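Local coordinates for Ycf54-like protein (Synechocystis sp. PCC 6803, PDB 5M2P) that is a component of the magnesium-protoporphyrin IX monomethyl ester cyclase, required for forming protochlorophyllide on the way to chlorophyll, at residues A[6-17]-A[65-76]. Numbering follows the deposited sequence. Where two conformers were deposited one is given.
Sequences TYYYALASQKFL and PEKNVAIVSTNK. With SO4 (sulfate ion), chain B.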
ATOM      1  N   THR A   6      -3.443   5.120 -11.702  1.00 12.98           N
ATOM      2  CA  THR A   6      -2.196   5.234 -10.946  1.00 11.02           C
ATOM      3  C   THR A   6      -2.465   4.874  -9.500  1.00  8.55           C
ATOM      4  O   THR A   6      -3.320   5.455  -8.822  1.00  9.48           O
ATOM      5  CB  THR A   6      -1.554   6.640 -10.995  1.00 13.28           C
ATOM      6  OG1 THR A   6      -1.375   7.044 -12.357  1.00 18.50           O
ATOM      7  CG2 THR A   6      -0.204   6.662 -10.337  1.00 12.71           C
ATOM      8  N   TYR A   7      -1.681   3.909  -9.032  1.00  7.55           N
ATOM      9  CA  TYR A   7      -1.667   3.496  -7.649  1.00  6.26           C
ATOM     10  C   TYR A   7      -0.402   3.961  -6.977  1.00  6.40           C
ATOM     11  O   TYR A   7       0.692   3.895  -7.552  1.00  9.03           O
ATOM     12  CB  TYR A   7      -1.751   1.960  -7.528  1.00  6.47           C
ATOM     13  CG  TYR A   7      -3.073   1.429  -8.026  1.00  7.42           C
ATOM     14  CD1 TYR A   7      -3.332   1.273  -9.386  1.00  8.34           C
ATOM     15  CD2 TYR A   7      -4.090   1.118  -7.136  1.00  8.62           C
ATOM     16  CE1 TYR A   7      -4.578   0.853  -9.836  1.00  8.52           C
ATOM     17  CE2 TYR A   7      -5.331   0.692  -7.581  1.00  9.89           C
ATOM     18  CZ  TYR A   7      -5.566   0.567  -8.934  1.00  9.12           C
ATOM     19  OH  TYR A   7      -6.808   0.144  -9.373  1.00 12.60           O
ATOM     20  N   TYR A   8      -0.542   4.441  -5.742  1.00  6.30           N
ATOM     21  CA  TYR A   8       0.563   4.906  -4.940  1.00  6.05           C
ATOM     22  C   TYR A   8       0.704   3.937  -3.786  1.00  6.20           C
ATOM     23  O   TYR A   8      -0.304   3.439  -3.287  1.00  7.48           O
ATOM     24  CB  TYR A   8       0.275   6.339  -4.416  1.00  6.40           C
ATOM     25  CG  TYR A   8      -0.030   7.284  -5.522  1.00  6.93           C
ATOM     26  CD1 TYR A   8       0.988   7.892  -6.233  1.00  8.35           C
ATOM     27  CD2 TYR A   8      -1.333   7.519  -5.917  1.00  7.77           C
ATOM     28  CE1 TYR A   8       0.707   8.711  -7.306  1.00  9.21           C
ATOM     29  CE2 TYR A   8      -1.630   8.334  -6.992  1.00  8.97           C
ATOM     30  CZ  TYR A   8      -0.605   8.920  -7.697  1.00 10.18           C
ATOM     31  OH  TYR A   8      -0.878   9.736  -8.772  1.00 15.20           O
ATOM     32  N   TYR A   9       1.934   3.696  -3.331  1.00  5.66           N
ATOM     33  CA  TYR A   9       2.145   2.745  -2.263  1.00  6.06           C
ATOM     34  C   TYR A   9       3.174   3.229  -1.263  1.00  5.84           C
ATOM     35  O   TYR A   9       4.101   3.978  -1.593  1.00  5.76           O
ATOM     36  CB  TYR A   9       2.541   1.342  -2.789  1.00  7.50           C
ATOM     37  CG  TYR A   9       3.920   1.269  -3.398  1.00  7.75           C
ATOM     38  CD1 TYR A   9       5.050   1.097  -2.598  1.00  8.45           C
ATOM     39  CD2 TYR A   9       4.122   1.456  -4.763  1.00  8.46           C
ATOM     40  CE1 TYR A   9       6.317   1.093  -3.140  1.00  9.24           C
ATOM     41  CE2 TYR A   9       5.392   1.418  -5.325  1.00  8.42           C
ATOM     42  CZ  TYR A   9       6.495   1.255  -4.505  1.00  8.75           C
ATOM     43  OH  TYR A   9       7.752   1.267  -5.045  1.00 11.98           O
ATOM     44  N   ALA A  10       2.993   2.705  -0.053  1.00  6.06           N
ATOM     45  CA  ALA A  10       3.986   2.754   1.014  1.00  5.73           C
ATOM     46  C   ALA A  10       4.210   1.303   1.458  1.00  6.40           C
ATOM     47  O   ALA A  10       3.275   0.660   1.908  1.00  7.82           O
ATOM     48  CB  ALA A  10       3.477   3.608   2.176  1.00  6.80           C
ATOM     49  N   LEU A  11       5.436   0.820   1.314  1.00  6.08           N
ATOM     50  CA  LEU A  11       5.794  -0.557   1.634  1.00  6.83           C
ATOM     51  C   LEU A  11       6.578  -0.609   2.929  1.00  7.00           C
ATOM     52  O   LEU A  11       7.552   0.108   3.086  1.00  7.73           O
ATOM     53  CB  LEU A  11       6.650  -1.106   0.509  1.00  8.81           C
ATOM     54  CG  LEU A  11       6.975  -2.596   0.616  1.00 10.05           C
ATOM     55  CD1 LEU A  11       5.802  -3.440   0.199  1.00  9.53           C
ATOM     56  CD2 LEU A  11       8.153  -2.904  -0.271  1.00 12.82           C
ATOM     57  N   ALA A  12       6.132  -1.453   3.840  1.00  8.07           N
ATOM     58  CA  ALA A  12       6.736  -1.646   5.134  1.00  8.89           C
ATOM     59  C   ALA A  12       7.098  -3.128   5.305  1.00  8.99           C
ATOM     60  O   ALA A  12       6.595  -3.989   4.589  1.00  9.43           O
ATOM     61  CB  ALA A  12       5.721  -1.304   6.218  1.00 11.78           C
ATOM     62  N   SER A  13       7.905  -3.419   6.321  1.00  9.30           N
ATOM     63  CA  SER A  13       8.040  -4.791   6.785  1.00  9.98           C
ATOM     64  C   SER A  13       6.791  -5.147   7.588  1.00  9.82           C
ATOM     65  O   SER A  13       6.156  -4.307   8.201  1.00 10.53           O
ATOM     66  CB  SER A  13       9.294  -4.968   7.642  1.00 10.15           C
ATOM     67  OG  SER A  13       9.144  -4.290   8.886  1.00 10.59           O
ATOM     68  N   GLN A  14       6.444  -6.437   7.608  1.00 11.51           N
ATOM     69  CA  GLN A  14       5.371  -6.903   8.478  1.00 11.85           C
ATOM     70  C   GLN A  14       5.692  -6.630   9.949  1.00  9.81           C
ATOM     71  O   GLN A  14       4.838  -6.216  10.696  1.00 11.38           O
ATOM     72  CB  GLN A  14       5.077  -8.378   8.189  1.00 14.21           C
ATOM     73  CG  GLN A  14       4.477  -8.515   6.775  1.00 15.44           C
ATOM     74  CD  GLN A  14       4.235  -9.947   6.376  1.00 18.89           C
ATOM     75  OE1 GLN A  14       4.062 -10.822   7.236  1.00 19.67           O
ATOM     76  NE2 GLN A  14       4.233 -10.188   5.083  1.00 15.58           N
ATOM     77  N   LYS A  15       6.956  -6.847  10.323  1.00 12.52           N
ATOM     78  CA  LYS A  15       7.438  -6.579  11.667  1.00 13.91           C
ATOM     79  C   LYS A  15       7.187  -5.123  12.113  1.00 11.16           C
ATOM     80  O   LYS A  15       6.663  -4.839  13.189  1.00 13.33           O
ATOM     81  CB  LYS A  15       8.940  -6.916  11.698  1.00 17.66           C
ATOM     82  CG  LYS A  15       9.663  -6.762  13.022  1.00 21.46           C
ATOM     83  CD  LYS A  15      11.155  -7.068  12.858  1.00 23.20           C
ATOM     84  CE  LYS A  15      11.905  -7.045  14.193  1.00 30.67           C
ATOM     85  NZ  LYS A  15      13.210  -7.758  14.125  1.00 46.30           N
ATOM     86  N   PHE A  16       7.534  -4.183  11.238  1.00 10.83           N
ATOM     87  CA  PHE A  16       7.360  -2.771  11.538  1.00 10.97           C
ATOM     88  C   PHE A  16       5.915  -2.398  11.673  1.00 11.18           C
ATOM     89  O   PHE A  16       5.507  -1.711  12.627  1.00 12.46           O
ATOM     90  CB  PHE A  16       8.045  -1.918  10.467  1.00 10.45           C
ATOM     91  CG  PHE A  16       7.729  -0.445  10.567  1.00 10.17           C
ATOM     92  CD1 PHE A  16       8.353   0.336  11.489  1.00 11.52           C
ATOM     93  CD2 PHE A  16       6.815   0.147   9.739  1.00  9.86           C
ATOM     94  CE1 PHE A  16       8.075   1.674  11.584  1.00 11.21           C
ATOM     95  CE2 PHE A  16       6.548   1.502   9.821  1.00 10.53           C
ATOM     96  CZ  PHE A  16       7.147   2.239  10.777  1.00 10.07           C
ATOM     97  N   LEU A  17       5.104  -2.813  10.698  1.00 11.97           N
ATOM     98  CA  LEU A  17       3.731  -2.389  10.738  1.00 15.03           C
ATOM     99  C   LEU A  17       2.992  -2.946  11.991  1.00 15.18           C
ATOM    100  O   LEU A  17       2.082  -2.324  12.524  1.00 17.77           O
ATOM    101  CB  LEU A  17       3.059  -2.761   9.434  1.00 18.09           C
ATOM    102  CG  LEU A  17       1.889  -1.896   9.089  1.00 18.88           C
ATOM    103  CD1 LEU A  17       2.314  -0.454   8.922  1.00 15.65           C
ATOM    104  CD2 LEU A  17       1.268  -2.443   7.835  1.00 17.70           C
ATOM    105  N   PRO A  65      11.974  -5.408   2.677  1.00 11.29           N
ATOM    106  CA  PRO A  65      11.943  -6.496   3.678  1.00 11.68           C
ATOM    107  C   PRO A  65      11.478  -7.830   3.077  1.00 12.63           C
ATOM    108  O   PRO A  65      10.683  -7.843   2.121  1.00 15.95           O
ATOM    109  CB  PRO A  65      10.916  -6.032   4.717  1.00 11.81           C
ATOM    110  CG  PRO A  65      10.736  -4.586   4.479  1.00 11.60           C
ATOM    111  CD  PRO A  65      11.077  -4.306   3.046  1.00 11.42           C
ATOM    112  N   GLU A  66      11.917  -8.930   3.681  1.00 13.36           N
ATOM    113  CA  GLU A  66      11.507 -10.269   3.231  1.00 18.36           C
ATOM    114  C   GLU A  66       9.990 -10.468   3.374  1.00 14.59           C
ATOM    115  O   GLU A  66       9.343 -11.046   2.471  1.00 17.57           O
ATOM    116  CB  GLU A  66      12.292 -11.340   4.006  1.00 21.26           C
ATOM    117  CG  GLU A  66      12.001 -12.783   3.635  1.00 36.90           C
ATOM    118  CD  GLU A  66      12.730 -13.719   4.571  1.00 57.84           C
ATOM    119  OE1 GLU A  66      13.898 -13.415   4.898  1.00 62.31           O
ATOM    120  OE2 GLU A  66      12.130 -14.725   5.000  1.00 53.92           O
ATOM    121  N   LYS A  67       9.436 -10.072   4.510  1.00 13.51           N
ATOM    122  CA  LYS A  67       8.018 -10.210   4.782  1.00 13.70           C
ATOM    123  C   LYS A  67       7.528  -8.776   4.792  1.00 11.63           C
ATOM    124  O   LYS A  67       7.880  -7.993   5.685  1.00 11.74           O
ATOM    125  CB  LYS A  67       7.768 -10.911   6.121  1.00 16.49           C
ATOM    126  CG  LYS A  67       8.262 -12.352   6.138  1.00 17.84           C
ATOM    127  CD  LYS A  67       7.521 -13.206   7.156  1.00 29.11           C
ATOM    128  CE  LYS A  67       8.173 -13.197   8.524  1.00 33.25           C
ATOM    129  NZ  LYS A  67       7.782 -14.383   9.356  1.00 33.81           N
ATOM    130  N   ASN A  68       6.793  -8.427   3.745  1.00 10.75           N
ATOM    131  CA  ASN A  68       6.407  -7.047   3.531  1.00  8.80           C
ATOM    132  C   ASN A  68       4.908  -6.880   3.380  1.00  9.15           C
ATOM    133  O   ASN A  68       4.159  -7.852   3.254  1.00  9.49           O
ATOM    134  CB  ASN A  68       7.202  -6.447   2.378  1.00  9.33           C
ATOM    135  CG  ASN A  68       7.103  -7.248   1.112  1.00 10.04           C
ATOM    136  OD1 ASN A  68       6.042  -7.375   0.522  1.00 11.19           O
ATOM    137  ND2 ASN A  68       8.242  -7.733   0.647  1.00 11.45           N
ATOM    138  N   VAL A  69       4.486  -5.624   3.413  1.00  9.15           N
ATOM    139  CA  VAL A  69       3.082  -5.270   3.443  1.00  8.62           C
ATOM    140  C   VAL A  69       2.988  -3.838   2.931  1.00  7.55           C
ATOM    141  O   VAL A  69       3.804  -2.999   3.310  1.00  9.55           O
ATOM    142  CB  VAL A  69       2.469  -5.380   4.852  1.00 10.09           C
ATOM    143  CG1 VAL A  69       3.346  -4.737   5.894  1.00 10.21           C
ATOM    144  CG2 VAL A  69       1.033  -4.857   4.912  1.00 10.37           C
ATOM    145  N   ALA A  70       2.052  -3.593   2.016  1.00  7.07           N
ATOM    146  CA  ALA A  70       1.876  -2.256   1.465  1.00  7.39           C
ATOM    147  C   ALA A  70       0.567  -1.631   1.873  1.00  7.26           C
ATOM    148  O   ALA A  70      -0.483  -2.280   1.918  1.00  8.65           O
ATOM    149  CB  ALA A  70       1.949  -2.306  -0.065  1.00  8.63           C
ATOM    150  N   ILE A  71       0.610  -0.317   2.055  1.00  6.36           N
ATOM    151  CA  ILE A  71      -0.579   0.507   2.004  1.00  7.44           C
ATOM    152  C   ILE A  71      -0.633   1.085   0.595  1.00  7.18           C
ATOM    153  O   ILE A  71       0.322   1.697   0.126  1.00  8.28           O
ATOM    154  CB  ILE A  71      -0.566   1.632   3.062  1.00  8.02           C
ATOM    155  CG1 ILE A  71      -0.223   1.090   4.456  1.00 10.43           C
ATOM    156  CG2 ILE A  71      -1.901   2.347   3.069  1.00  9.01           C
ATOM    157  CD1 ILE A  71      -1.133   0.014   4.958  1.00 12.21           C
ATOM    158  N   VAL A  72      -1.734   0.823  -0.087  1.00  7.40           N
ATOM    159  CA  VAL A  72      -1.925   1.187  -1.498  1.00  7.39           C
ATOM    160  C   VAL A  72      -3.126   2.096  -1.577  1.00  7.51           C
ATOM    161  O   VAL A  72      -4.140   1.858  -0.935  1.00  8.41           O
ATOM    162  CB  VAL A  72      -2.189  -0.086  -2.332  1.00  9.78           C
ATOM    163  CG1 VAL A  72      -2.405   0.241  -3.806  1.00 10.24           C
ATOM    164  CG2 VAL A  72      -1.054  -1.065  -2.122  1.00 11.13           C
ATOM    165  N   SER A  73      -3.052   3.110  -2.428  1.00  7.31           N
ATOM    166  CA  SER A  73      -4.222   3.948  -2.655  1.00  7.39           C
ATOM    167  C   SER A  73      -4.146   4.608  -4.003  1.00  6.17           C
ATOM    168  O   SER A  73      -3.059   4.884  -4.505  1.00  7.38           O
ATOM    169  CB  SER A  73      -4.292   5.052  -1.593  1.00  8.43           C
ATOM    170  OG  SER A  73      -5.458   5.831  -1.686  1.00  9.07           O
ATOM    171  N   THR A  74      -5.311   4.909  -4.590  1.00  6.88           N
ATOM    172  CA  THR A  74      -5.383   5.770  -5.762  1.00  6.85           C
ATOM    173  C   THR A  74      -5.394   7.255  -5.384  1.00  7.24           C
ATOM    174  O   THR A  74      -5.385   8.092  -6.264  1.00  8.69           O
ATOM    175  CB  THR A  74      -6.591   5.421  -6.629  1.00  7.77           C
ATOM    176  OG1 THR A  74      -7.754   5.453  -5.794  1.00  8.87           O
ATOM    177  CG2 THR A  74      -6.410   4.036  -7.258  1.00 10.03           C
ATOM    178  N   ASN A  75      -5.400   7.535  -4.076  1.00  7.29           N
ATOM    179  CA  ASN A  75      -5.357   8.900  -3.560  1.00  9.24           C
ATOM    180  C   ASN A  75      -3.935   9.243  -3.146  1.00  7.47           C
ATOM    181  O   ASN A  75      -3.464   8.789  -2.106  1.00  7.25           O
ATOM    182  CB  ASN A  75      -6.312   9.032  -2.373  1.00 10.41           C
ATOM    183  CG  ASN A  75      -6.326  10.424  -1.767  1.00 13.51           C
ATOM    184  OD1 ASN A  75      -5.461  11.252  -2.055  1.00 15.91           O
ATOM    185  ND2 ASN A  75      -7.302  10.680  -0.922  1.00 21.98           N
ATOM    186  N   LYS A  76      -3.214   9.969  -3.992  1.00  8.54           N
ATOM    187  CA  LYS A  76      -1.806  10.290  -3.711  0.50  8.92           C
ATOM    188  C   LYS A  76      -1.647  10.978  -2.354  1.00  9.36           C
ATOM    189  O   LYS A  76      -0.702  10.722  -1.626  1.00  9.51           O
ATOM    190  CB  LYS A  76      -1.162  11.139  -4.820  0.50 13.93           C
ATOM    191  CG  LYS A  76       0.359  11.259  -4.681  0.50 11.25           C
ATOM    192  CD  LYS A  76       1.028  12.022  -5.814  0.50 12.69           C
ATOM    193  CE  LYS A  76       2.521  11.750  -5.822  0.50 14.34           C
ATOM    194  NZ  LYS A  76       3.206  12.424  -6.957  0.50 17.59           N
TER
HETATM  195  S   SO4 B 201      14.182  -8.041   6.804  0.50 18.75           S
HETATM  196  O1  SO4 B 201      14.656  -8.760   8.013  0.50 20.56           O
HETATM  197  O2  SO4 B 201      15.188  -7.032   6.421  0.50 18.46           O
HETATM  198  O3  SO4 B 201      13.969  -8.991   5.682  0.50 20.59           O
HETATM  199  O4  SO4 B 201      12.910  -7.352   7.096  0.50 18.43           O
HETATM  200  O   HOH W   1      -4.799   7.674  -8.933  1.00 11.73           O
HETATM  201  O   HOH W   2       1.291  11.461  -9.438  1.00 32.96           O
HETATM  202  O   HOH W   3       8.821  -8.506   8.871  1.00 19.98           O
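Tyr8 and Lys76 show how two central strands of an antiparallel sheet can be fastened at their ends as well as along their backbones. The Tyr8 ring lies under Lys76, the first residue of helix 76-86: Lys76 CB sits 3.6 Å from the ring centroid, over its middle, and the extended aliphatic chain, in the conformer given, runs on across CE1. With CG anti to its own carbonyl carbon (chi1 -55°), the ring ends up close against 65-76, and Thr74 O meets its edge in plane. Losing the ring, as with an alanine at this position, is likely to leave the Lys76 methylenes without the aromatic face they lie over and Thr74 O without its neighbour at the ring edge.

Between the ends, Tyr8, Ala10 and Ala12 pair with Ser73, Ile71 and Val69 through two backbone hydrogen bonds each. At the far end, Val69 CG1 packs 3.7 Å from Leu17 CD2, the two side chains crossing at about a right angle. Gln14, extended beyond CG, sends NE2 to Asn68 O (3.0 Å), approaching from above the carbonyl plane, while its backbone N bonds Lys67 O. Ser13 OG caps the short helix by accepting from Phe16 N.

The pair forms the middle of the four-stranded sheet: strand 90-96 flanks 5-13, strand 43-47 flanks 68-73, and helix 21-36 packs against Leu17 and Ile71.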